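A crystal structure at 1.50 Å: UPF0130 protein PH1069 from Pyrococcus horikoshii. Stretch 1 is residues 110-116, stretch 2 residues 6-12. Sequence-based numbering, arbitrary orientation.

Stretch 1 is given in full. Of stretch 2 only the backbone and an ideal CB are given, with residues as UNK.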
# COMPACT_ATOMS: atom_id res chain seq x y z
N VAL B 110 -0.01 -13.53 7.44
CA VAL B 110 -0.23 -14.38 8.61
C VAL B 110 -1.68 -14.86 8.77
O VAL B 110 -2.62 -14.07 8.76
CB VAL B 110 0.19 -13.63 9.90
CG1 VAL B 110 0.08 -14.56 11.08
CG2 VAL B 110 1.63 -13.11 9.81
N GLY B 111 -1.86 -16.17 8.92
CA GLY B 111 -3.20 -16.69 9.11
C GLY B 111 -3.55 -16.60 10.59
O GLY B 111 -2.68 -16.73 11.43
N ALA B 112 -4.82 -16.34 10.90
CA ALA B 112 -5.27 -16.22 12.29
C ALA B 112 -6.46 -17.14 12.56
O ALA B 112 -7.30 -17.36 11.69
CB ALA B 112 -5.66 -14.77 12.60
N LYS B 113 -6.52 -17.67 13.78
CA LYS B 113 -7.61 -18.57 14.13
C LYS B 113 -9.00 -17.93 14.28
O LYS B 113 -10.01 -18.55 13.95
CB LYS B 113 -7.25 -19.33 15.40
CG LYS B 113 -8.27 -20.38 15.79
CD LYS B 113 -7.79 -21.17 16.98
CE LYS B 113 -8.78 -22.27 17.34
NZ LYS B 113 -8.30 -23.11 18.47
N THR B 114 -9.04 -16.69 14.77
CA THR B 114 -10.32 -15.98 14.96
C THR B 114 -10.18 -14.53 14.54
O THR B 114 -9.07 -14.03 14.36
CB THR B 114 -10.77 -16.01 16.43
OG1 THR B 114 -9.90 -15.18 17.21
CG2 THR B 114 -10.72 -17.42 16.96
N LEU B 115 -11.32 -13.86 14.38
CA LEU B 115 -11.29 -12.46 13.99
C LEU B 115 -10.62 -11.64 15.09
O LEU B 115 -9.89 -10.69 14.82
CB LEU B 115 -12.71 -11.95 13.74
CG LEU B 115 -12.80 -10.48 13.32
CD1 LEU B 115 -12.01 -10.22 12.03
CD2 LEU B 115 -14.28 -10.12 13.15
N GLU B 116 -10.87 -12.02 16.34
CA GLU B 116 -10.24 -11.31 17.44
C GLU B 116 -8.72 -11.45 17.42
O GLU B 116 -8.01 -10.49 17.70
CB GLU B 116 -10.77 -11.83 18.77
CG GLU B 116 -10.26 -11.05 19.96
CD GLU B 116 -10.82 -11.58 21.26
OE1 GLU B 116 -12.06 -11.66 21.36
OE2 GLU B 116 -10.02 -11.92 22.16
N UNK B 6 -16.06 -20.73 9.35
CA UNK B 6 -15.45 -21.87 8.67
C UNK B 6 -13.92 -21.81 8.76
O UNK B 6 -13.29 -22.85 8.95
CB UNK B 6 -15.89 -21.91 7.21
N UNK B 7 -13.33 -20.62 8.64
CA UNK B 7 -11.86 -20.53 8.71
C UNK B 7 -11.36 -20.96 10.08
O UNK B 7 -10.26 -21.47 10.22
CB UNK B 7 -11.39 -19.11 8.41
N UNK B 8 -12.18 -20.73 11.11
CA UNK B 8 -11.80 -21.13 12.45
C UNK B 8 -11.86 -22.66 12.53
O UNK B 8 -11.00 -23.31 13.14
CB UNK B 8 -12.71 -20.48 13.50
N UNK B 9 -12.88 -23.24 11.91
CA UNK B 9 -13.02 -24.69 11.90
C UNK B 9 -11.87 -25.35 11.14
O UNK B 9 -11.42 -26.44 11.50
CB UNK B 9 -14.36 -25.09 11.28
N UNK B 10 -11.41 -24.69 10.08
CA UNK B 10 -10.33 -25.19 9.23
C UNK B 10 -8.92 -24.79 9.67
O UNK B 10 -7.94 -25.20 9.05
CB UNK B 10 -10.56 -24.70 7.80
N UNK B 11 -8.81 -24.01 10.74
CA UNK B 11 -7.51 -23.53 11.20
C UNK B 11 -6.41 -24.57 11.44
O UNK B 11 -5.27 -24.40 10.99
CB UNK B 11 -7.73 -22.76 12.51
N UNK B 12 -6.72 -25.64 12.16
CA UNK B 12 -5.71 -26.66 12.44
C UNK B 12 -5.09 -27.19 11.16
O UNK B 12 -3.87 -27.36 11.06
CB UNK B 12 -6.32 -27.81 13.24

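Stretch 1 leaves a strand at Ala-112, turns through Lys-113 and Thr-114, and enters a helix at Leu-115. Stretch 2 is largely helical and comes nearest at position 8, where its CA lies 5.2 Å from the CA of Lys-113.

Position 6 has helical angles, phi -64 and psi -39. Its CB has nothing of stretch 1 within 5.5 Å. Stretch 1 sets no limit here, so most residues that tolerate a helix would do. The deposited residue is Arg-6. Its guanidinium group forms a salt bridge with the side chain at position 9.

Position 7 is also helical, and its CA-to-CB bond points sideways. The CB itself touches nothing in stretch 1, so a short side chain would fall short of it. A longer one could reach the turn, where the backbone of residues 112 to 115 offers carbonyl oxygens and CA atoms. Leucine, methionine or an aromatic residue would suit. The residue is Phe-7, with chi1 at 74° (p), and the end of its side chain comes nearer than the CB. CE2 of Phe-7 is 3.2 Å from O of Lys-113, 3.6 Å from O of Ala-112 and 3.7 Å from CA of Thr-114. The Ala-112 oxygen sits at the ring edge, where the slightly positive ring hydrogens suit a carbonyl. N of Leu-115 is also at the edge, 3.8 Å from CZ of Phe-7.

Position 8 points sideways, but its ideal CB is only 3.3 Å from O of Lys-113. That oxygen is an acceptor, so a short side chain with a donor is favoured. Serine or threonine would fit well; alanine would fit but leave the acceptor unused by this side chain. The residue is Thr-8, with chi1 at -60° (m). Its OG1 donates a hydrogen bond to O of Lys-113 at 2.8 Å, the only hydrogen bond between the stretches. Its methyl CG2 lies 4.2 Å from CG of Lys-113.

Position 9 points away from stretch 1. A polar or charged residue is plausible, among many others. It is Glu-9. Its OE1 lies 3.0 Å from NE of Arg-6, a salt bridge that includes a weak hydrogen bond.

Position 10, with phi -89 and psi -2, has no part of stretch 1 near its CB. Small and polar residues are all possible. It is Asn-10, whose backbone N bonds to O of Arg-6 at 2.9 Å; its ND2 is hydrogen-bonded elsewhere in the structure.

Position 11 points toward stretch 1. Its ideal CB is 4.1 Å from CG of Lys-113, and the backbone of residues 111 to 113 lies beyond. A large nonpolar side chain is expected, either aliphatic or aromatic. The residue is Phe-11, chi1 -175° (t). CB of Lys-113 lies over the ring face, 3.7 Å from the centroid of Phe-11, in a CH-pi contact. CA of Lys-113 is over a face too, 3.4 Å from CD1 of Phe-11.

Position 12 points sideways, with no stretch 1 atom near its CB. Many residues would suit. It is Glu-12, which does not contact stretch 1.

Stretch 2, residues 6-12: RFTENFE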
# COMPACT_ATOMS: atom_id res chain seq x y z
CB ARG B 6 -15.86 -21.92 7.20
CG ARG B 6 -16.89 -22.97 6.91
CD ARG B 6 -16.37 -24.35 7.29
NE ARG B 6 -17.45 -25.34 7.31
CZ ARG B 6 -18.03 -25.83 6.22
NH1 ARG B 6 -17.64 -25.43 5.02
NH2 ARG B 6 -19.01 -26.72 6.33
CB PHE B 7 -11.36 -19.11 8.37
CG PHE B 7 -11.60 -18.09 9.45
CD1 PHE B 7 -12.78 -17.37 9.49
CD2 PHE B 7 -10.62 -17.82 10.39
CE1 PHE B 7 -12.98 -16.39 10.46
CE2 PHE B 7 -10.81 -16.84 11.37
CZ PHE B 7 -11.99 -16.13 11.40
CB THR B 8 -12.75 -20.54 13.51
OG1 THR B 8 -12.74 -19.10 13.45
CG2 THR B 8 -12.32 -20.97 14.88
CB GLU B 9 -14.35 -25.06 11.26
CG GLU B 9 -15.56 -24.69 12.11
CD GLU B 9 -16.79 -24.31 11.31
OE1 GLU B 9 -16.95 -24.80 10.17
OE2 GLU B 9 -17.61 -23.52 11.82
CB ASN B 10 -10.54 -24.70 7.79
CG ASN B 10 -11.74 -25.34 7.12
OD1 ASN B 10 -11.98 -26.54 7.26
ND2 ASN B 10 -12.48 -24.55 6.36
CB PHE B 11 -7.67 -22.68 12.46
CG PHE B 11 -6.39 -22.06 12.93
CD1 PHE B 11 -5.88 -20.92 12.31
CD2 PHE B 11 -5.65 -22.65 13.95
CE1 PHE B 11 -4.67 -20.38 12.71
CE2 PHE B 11 -4.43 -22.12 14.35
CZ PHE B 11 -3.94 -20.99 13.73
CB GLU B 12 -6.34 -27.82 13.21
CG GLU B 12 -5.35 -28.91 13.59
CD GLU B 12 -6.01 -30.08 14.28
OE1 GLU B 12 -6.78 -29.85 15.24
OE2 GLU B 12 -5.75 -31.24 13.88
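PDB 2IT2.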